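PDB 4EF1: pheromone cOB1/lipoprotein, YaeC family, which probably binds methionine as the substrate-binding lipoprotein of a transport system and also serves as precursor of the peptide pheromone cOB1. Local coordinates for residues I81-P85 / S198-N203; H60-E66 / S110-R116. One frame throughout, in Å; residues are numbered along the deposited sequence.

Contact 1 (I81-P85 / S198-N203); sequences IHLEP and SSPYAN. With MSE (selenomethionine), chain C.
N203 lays its CB over one face of the H82 imidazole, a CH-pi contact of 3.9 Å from that carbon to the ring centroid, with the ring and the amide turned 37° apart. The ring swings back over its strand partner because CG of H82 stands between the backbone N and the carbonyl carbon (chi1 78°). Both ring nitrogens are then fixed: ND1 is bonded to the hydroxyl of Y57, while NE2 donates in the ring plane to E84 OE2 at 2.9 Å, meeting the carboxylate on its anti side. The backbones join as neighbouring antiparallel strands, N203 N donating to H82 O at 2.6 Å and I81 N to N203 O at 2.8 Å; I81 and H82 thus both face N203, a classic beta bulge. Here two chain crossings between the lobes of a periplasmic-binding-protein fold run side by side, at the ligand cleft. E84, extended beyond CG, brings OE1 to 2.8 Å from N of the bound selenomethionine, and a carboxylate, probably charged, suits an amino group that is probably protonated. Asparagine fits beside it because one amide offers both polarities: N203 OD1 accepts from the ligand N and is also bonded to H15, whereas N203 ND2 donates to the ligand O at 2.9 Å. Water 1 accepts from E84 N and lies between Y201 O and the same ligand oxygen. Farther along, L83 presses CD2 against the single methyl of A202, CB, 3.3 Å away and closer than usual van der Waals contact.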
loop_
_atom_site.group_PDB
_atom_site.type_symbol
_atom_site.label_atom_id
_atom_site.label_comp_id
_atom_site.label_asym_id
_atom_site.label_seq_id
_atom_site.Cartn_x
_atom_site.Cartn_y
_atom_site.Cartn_z
ATOM N N ILE A 81 5.086 -9.585 -1.485
ATOM C CA ILE A 81 5.732 -9.799 -0.187
ATOM C C ILE A 81 4.779 -9.659 1.011
ATOM O O ILE A 81 4.826 -10.448 1.942
ATOM C CB ILE A 81 6.886 -8.851 -0.017
ATOM C CG1 ILE A 81 7.861 -8.933 -1.175
ATOM C CG2 ILE A 81 7.609 -9.119 1.309
ATOM C CD1 ILE A 81 8.466 -10.290 -1.483
ATOM N N HIS A 82 3.897 -8.672 0.981
ATOM C CA HIS A 82 2.978 -8.411 2.099
ATOM C C HIS A 82 1.778 -7.575 1.744
ATOM O O HIS A 82 1.808 -6.845 0.786
ATOM C CB HIS A 82 3.722 -7.722 3.239
ATOM C CG HIS A 82 3.973 -6.241 3.022
ATOM N ND1 HIS A 82 5.120 -5.768 2.520
ATOM C CD2 HIS A 82 3.196 -5.136 3.328
ATOM C CE1 HIS A 82 5.093 -4.456 2.501
ATOM N NE2 HIS A 82 3.894 -4.053 2.977
ATOM N N LEU A 83 0.758 -7.627 2.615
ATOM C CA LEU A 83 -0.502 -6.858 2.512
ATOM C C LEU A 83 -0.553 -5.809 3.630
ATOM O O LEU A 83 -0.015 -6.019 4.764
ATOM C CB LEU A 83 -1.714 -7.785 2.729
ATOM C CG LEU A 83 -1.790 -9.146 2.054
ATOM C CD1 LEU A 83 -3.094 -9.885 2.360
ATOM C CD2 LEU A 83 -1.592 -8.981 0.553
ATOM N N GLU A 84 -1.220 -4.693 3.329
ATOM C CA GLU A 84 -1.473 -3.623 4.297
ATOM C C GLU A 84 -2.979 -3.266 4.259
ATOM O O GLU A 84 -3.367 -2.312 3.556
ATOM C CB GLU A 84 -0.687 -2.375 3.888
ATOM C CG GLU A 84 0.788 -2.523 3.993
ATOM C CD GLU A 84 1.536 -1.248 3.628
ATOM O OE1 GLU A 84 0.941 -0.111 3.489
ATOM O OE2 GLU A 84 2.754 -1.422 3.476
ATOM N N PRO A 85 -3.811 -4.030 4.993
ATOM C CA PRO A 85 -5.247 -3.734 5.064
ATOM C C PRO A 85 -5.418 -2.268 5.411
ATOM O O PRO A 85 -4.879 -1.798 6.432
ATOM C CB PRO A 85 -5.744 -4.660 6.189
ATOM C CG PRO A 85 -4.752 -5.766 6.220
ATOM C CD PRO A 85 -3.445 -5.115 5.909
ATOM N N SER A 198 -7.587 -7.986 1.591
ATOM C CA SER A 198 -6.563 -7.128 1.001
ATOM C C SER A 198 -5.686 -7.841 -0.022
ATOM O O SER A 198 -4.761 -7.222 -0.564
ATOM C CB SER A 198 -5.685 -6.542 2.119
ATOM O OG SER A 198 -5.064 -7.562 2.875
ATOM N N SER A 199 -5.998 -9.117 -0.309
ATOM C CA SER A 199 -5.165 -9.978 -1.175
ATOM C C SER A 199 -4.708 -9.344 -2.496
ATOM O O SER A 199 -3.487 -9.407 -2.836
ATOM C CB SER A 199 -5.854 -11.344 -1.404
ATOM O OG SER A 199 -7.260 -11.221 -1.616
ATOM N N PRO A 200 -5.648 -8.705 -3.235
ATOM C CA PRO A 200 -5.217 -8.077 -4.493
ATOM C C PRO A 200 -4.268 -6.889 -4.304
ATOM O O PRO A 200 -3.634 -6.474 -5.252
ATOM C CB PRO A 200 -6.533 -7.609 -5.130
ATOM C CG PRO A 200 -7.631 -8.168 -4.275
ATOM C CD PRO A 200 -7.038 -8.327 -2.918
ATOM N N TYR A 201 -4.160 -6.369 -3.090
ATOM C CA TYR A 201 -3.302 -5.231 -2.788
ATOM C C TYR A 201 -1.982 -5.612 -2.104
ATOM O O TYR A 201 -1.422 -4.812 -1.389
ATOM C CB TYR A 201 -4.083 -4.183 -1.960
ATOM C CG TYR A 201 -5.281 -3.750 -2.740
ATOM C CD1 TYR A 201 -5.142 -2.927 -3.857
ATOM C CD2 TYR A 201 -6.567 -4.294 -2.460
ATOM C CE1 TYR A 201 -6.245 -2.623 -4.651
ATOM C CE2 TYR A 201 -7.656 -3.949 -3.215
ATOM C CZ TYR A 201 -7.496 -3.114 -4.301
ATOM O OH TYR A 201 -8.566 -2.817 -5.046
ATOM N N ALA A 202 -1.462 -6.790 -2.397
ATOM C CA ALA A 202 -0.134 -7.207 -1.885
ATOM C C ALA A 202 0.928 -6.260 -2.474
ATOM O O ALA A 202 0.869 -5.888 -3.648
ATOM C CB ALA A 202 0.176 -8.685 -2.249
ATOM N N ASN A 203 1.844 -5.839 -1.634
ATOM C CA ASN A 203 2.953 -4.996 -2.037
ATOM C C ASN A 203 4.049 -5.885 -2.624
ATOM O O ASN A 203 4.381 -6.928 -2.044
ATOM C CB ASN A 203 3.487 -4.188 -0.867
ATOM C CG ASN A 203 2.608 -2.993 -0.523
ATOM O OD1 ASN A 203 3.093 -1.946 -0.065
ATOM N ND2 ASN A 203 1.291 -3.145 -0.750
HETATM N N MSE C 301 1.916 0.466 0.972
HETATM C CA MSE C 301 0.701 0.935 0.193
HETATM C C MSE C 301 -0.531 0.054 0.425
HETATM O O MSE C 301 -0.412 -1.180 0.428
HETATM O OXT MSE C 301 -1.675 0.574 0.533
HETATM C CB MSE C 301 0.994 1.068 -1.301
HETATM C CG MSE C 301 -0.126 1.697 -2.137
HETATM SE SE MSE C 301 0.258 1.545 -4.016
HETATM C CE MSE C 301 1.803 2.792 -4.156
HETATM O O HOH W 1 -1.843 -3.350 0.811
#

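Contact 2 (H60-E66 / S110-R116); sequences HVPFFNE and SVSDWPR. With MSE (selenomethionine), chain C.
Two helix beginnings meet here across the ligand cleft, one following strand 55-60 of the six-stranded sheet and the other following strand 104-108 of the five-stranded sheet. The direct polar bond between them runs from H60 NE2 to D113 OD1 (2.8 Å), leaving near the ring plane and reaching the syn side of a carboxylate turned 69° from the imidazole. On the opposite face of that carboxylate plane, R116 NH1 forms a salt bridge to the same OD1 at 3.1 Å, and it also donates to OXT of the selenomethionine at 2.9 Å. H60 is the N-cap of helix 61-71: with chi1 52° its ring folds over the helix start, where ND1 accepts from F63 N. Histidine suits this place, since one nitrogen caps while the other donates across the cleft. Selenium sits 3.4 Å above the centre of the H60 ring, and the terminal methyl CE lies over the centre of the F63 ring, whose edge meets S110 OG. S112, small enough for close approach, sets its CB 3.9 Å from P62 CB. Water 2 joins E66 OE1 to S110 OG and S112 N, and water 3 joins the same E66 oxygen to V111 N. Around this junction, Y201 meets H60 edge-to-face, E195 pairs with R116 NE, and V61 and F64 turn helix 61-71 onto strands 203-208 and 75-83.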
loop_
_atom_site.group_PDB
_atom_site.type_symbol
_atom_site.label_atom_id
_atom_site.label_comp_id
_atom_site.label_asym_id
_atom_site.label_seq_id
_atom_site.Cartn_x
_atom_site.Cartn_y
_atom_site.Cartn_z
ATOM N N HIS A 60 1.499 -1.956 -4.736
ATOM C CA HIS A 60 0.693 -3.121 -5.050
ATOM C C HIS A 60 0.450 -3.206 -6.549
ATOM O O HIS A 60 0.746 -2.262 -7.259
ATOM C CB HIS A 60 -0.611 -3.157 -4.224
ATOM C CG HIS A 60 -1.461 -1.890 -4.271
ATOM N ND1 HIS A 60 -1.992 -1.405 -5.422
ATOM C CD2 HIS A 60 -1.985 -1.118 -3.246
ATOM C CE1 HIS A 60 -2.751 -0.310 -5.151
ATOM N NE2 HIS A 60 -2.754 -0.130 -3.825
ATOM N N VAL A 61 -0.037 -4.348 -7.032
ATOM C CA VAL A 61 -0.198 -4.624 -8.472
ATOM C C VAL A 61 -1.150 -3.675 -9.214
ATOM O O VAL A 61 -0.828 -3.210 -10.288
ATOM C CB VAL A 61 -0.550 -6.115 -8.778
ATOM C CG1 VAL A 61 -0.858 -6.335 -10.269
ATOM C CG2 VAL A 61 0.612 -7.034 -8.353
ATOM N N PRO A 62 -2.320 -3.365 -8.628
ATOM C CA PRO A 62 -3.158 -2.392 -9.344
ATOM C C PRO A 62 -2.478 -1.010 -9.546
ATOM O O PRO A 62 -2.589 -0.410 -10.620
ATOM C CB PRO A 62 -4.423 -2.329 -8.472
ATOM C CG PRO A 62 -4.482 -3.647 -7.782
ATOM C CD PRO A 62 -3.036 -4.001 -7.503
ATOM N N PHE A 63 -1.719 -0.544 -8.547
ATOM C CA PHE A 63 -0.998 0.698 -8.671
ATOM C C PHE A 63 0.098 0.538 -9.752
ATOM O O PHE A 63 0.263 1.392 -10.599
ATOM C CB PHE A 63 -0.356 1.096 -7.340
ATOM C CG PHE A 63 0.362 2.418 -7.395
ATOM C CD1 PHE A 63 1.660 2.483 -7.834
ATOM C CD2 PHE A 63 -0.270 3.585 -6.991
ATOM C CE1 PHE A 63 2.332 3.703 -7.908
ATOM C CE2 PHE A 63 0.386 4.807 -7.052
ATOM C CZ PHE A 63 1.698 4.871 -7.503
ATOM N N PHE A 64 0.855 -0.562 -9.645
ATOM C CA PHE A 64 1.926 -0.921 -10.600
ATOM C C PHE A 64 1.399 -0.868 -12.053
ATOM O O PHE A 64 2.037 -0.241 -12.945
ATOM C CB PHE A 64 2.466 -2.330 -10.229
ATOM C CG PHE A 64 3.472 -2.904 -11.188
ATOM C CD1 PHE A 64 4.808 -2.561 -11.097
ATOM C CD2 PHE A 64 3.089 -3.831 -12.151
ATOM C CE1 PHE A 64 5.735 -3.085 -11.978
ATOM C CE2 PHE A 64 4.010 -4.369 -13.034
ATOM C CZ PHE A 64 5.339 -3.992 -12.956
ATOM N N ASN A 65 0.271 -1.527 -12.302
ATOM C CA ASN A 65 -0.302 -1.579 -13.683
ATOM C C ASN A 65 -0.688 -0.184 -14.190
ATOM O O ASN A 65 -0.468 0.164 -15.378
ATOM C CB ASN A 65 -1.525 -2.502 -13.750
ATOM C CG ASN A 65 -1.188 -3.987 -13.556
ATOM O OD1 ASN A 65 -0.037 -4.405 -13.631
ATOM N ND2 ASN A 65 -2.208 -4.777 -13.255
ATOM N N GLU A 66 -1.288 0.610 -13.316
ATOM C CA GLU A 66 -1.621 1.996 -13.697
ATOM C C GLU A 66 -0.357 2.808 -14.045
ATOM O O GLU A 66 -0.353 3.530 -15.025
ATOM C CB GLU A 66 -2.373 2.682 -12.592
ATOM C CG GLU A 66 -2.636 4.113 -12.979
ATOM C CD GLU A 66 -3.352 4.830 -11.930
ATOM O OE1 GLU A 66 -2.684 5.152 -10.912
ATOM O OE2 GLU A 66 -4.548 5.083 -12.141
ATOM N N SER A 110 -4.955 8.609 -5.791
ATOM C CA SER A 110 -4.486 7.376 -6.387
ATOM C C SER A 110 -5.696 6.492 -6.675
ATOM O O SER A 110 -6.255 5.876 -5.774
ATOM C CB SER A 110 -3.463 6.660 -5.493
ATOM O OG SER A 110 -2.962 5.461 -6.098
ATOM N N VAL A 111 -6.074 6.435 -7.967
ATOM C CA VAL A 111 -7.326 5.801 -8.391
ATOM C C VAL A 111 -7.389 4.315 -8.079
ATOM O O VAL A 111 -8.475 3.763 -7.798
ATOM C CB VAL A 111 -7.645 6.081 -9.908
ATOM C CG1 VAL A 111 -7.676 7.578 -10.231
ATOM C CG2 VAL A 111 -6.648 5.427 -10.788
ATOM N N SER A 112 -6.232 3.652 -8.085
ATOM C CA SER A 112 -6.210 2.234 -7.789
ATOM C C SER A 112 -6.570 1.880 -6.322
ATOM O O SER A 112 -6.844 0.720 -6.049
ATOM C CB SER A 112 -4.914 1.569 -8.241
ATOM O OG SER A 112 -3.793 1.994 -7.514
ATOM N N ASP A 113 -6.558 2.846 -5.395
ATOM C CA ASP A 113 -7.009 2.618 -4.004
ATOM C C ASP A 113 -8.497 2.943 -3.822
ATOM O O ASP A 113 -9.048 2.690 -2.762
ATOM C CB ASP A 113 -6.207 3.463 -2.996
ATOM C CG ASP A 113 -4.816 2.908 -2.705
ATOM O OD1 ASP A 113 -4.617 1.675 -2.786
ATOM O OD2 ASP A 113 -3.930 3.710 -2.337
ATOM N N TRP A 114 -9.128 3.523 -4.828
ATOM C CA TRP A 114 -10.558 3.902 -4.715
ATOM C C TRP A 114 -11.472 2.750 -4.431
ATOM O O TRP A 114 -12.343 2.896 -3.594
ATOM C CB TRP A 114 -11.061 4.687 -5.927
ATOM C CG TRP A 114 -10.391 6.033 -6.102
ATOM C CD1 TRP A 114 -9.464 6.652 -5.269
ATOM C CD2 TRP A 114 -10.644 7.001 -7.157
ATOM N NE1 TRP A 114 -9.132 7.886 -5.732
ATOM C CE2 TRP A 114 -9.788 8.153 -6.869
ATOM C CE3 TRP A 114 -11.446 7.023 -8.283
ATOM C CZ2 TRP A 114 -9.776 9.269 -7.674
ATOM C CZ3 TRP A 114 -11.405 8.130 -9.102
ATOM C CH2 TRP A 114 -10.579 9.227 -8.816
ATOM N N PRO A 115 -11.274 1.597 -5.107
ATOM C CA PRO A 115 -12.093 0.439 -4.792
ATOM C C PRO A 115 -12.052 -0.045 -3.333
ATOM O O PRO A 115 -12.997 -0.711 -2.884
ATOM C CB PRO A 115 -11.537 -0.644 -5.720
ATOM C CG PRO A 115 -10.993 0.097 -6.906
ATOM C CD PRO A 115 -10.376 1.315 -6.256
ATOM N N ARG A 116 -10.965 0.249 -2.650
ATOM C CA ARG A 116 -10.748 -0.160 -1.274
ATOM C C ARG A 116 -11.655 0.599 -0.288
ATOM O O ARG A 116 -12.212 -0.006 0.605
ATOM C CB ARG A 116 -9.283 0.021 -0.916
ATOM C CG ARG A 116 -8.293 -0.670 -1.863
ATOM C CD ARG A 116 -6.842 -0.483 -1.519
ATOM N NE ARG A 116 -6.344 -1.343 -0.438
ATOM C CZ ARG A 116 -5.109 -1.282 0.042
ATOM N NH1 ARG A 116 -4.205 -0.467 -0.514
ATOM N NH2 ARG A 116 -4.745 -2.096 1.013
HETATM N N MSE C 301 1.916 0.466 0.972
HETATM C CA MSE C 301 0.701 0.935 0.193
HETATM C C MSE C 301 -0.531 0.054 0.425
HETATM O O MSE C 301 -0.412 -1.180 0.428
HETATM O OXT MSE C 301 -1.675 0.574 0.533
HETATM C CB MSE C 301 0.994 1.068 -1.301
HETATM C CG MSE C 301 -0.126 1.697 -2.137
HETATM SE SE MSE C 301 0.258 1.545 -4.016
HETATM C CE MSE C 301 1.803 2.792 -4.156
HETATM O O HOH W 2 -3.392 4.550 -8.383
HETATM O O HOH W 3 -4.191 7.561 -9.762
#

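How the contacts relate
Contacts 1 and 2 lie with centres about 11 Å apart and grip different parts of one selenomethionine. Contact 1 holds the amino group and one carboxylate oxygen; contact 2 takes the other oxygen and seats selenium over the H60 ring and the terminal methyl over the F63 ring. They also touch directly: A202 O lies 3.2 Å from H60 CB, P200 O is 3.4 Å from P62 CD, and R116 NH2 comes within 2.9 Å of E84 O. N176 adds a further tie, bonding both to the ligand and to D113 OD2. Their four segments alternate along the chain, so the pocket is assembled from parts far apart in sequence, between the two lobes.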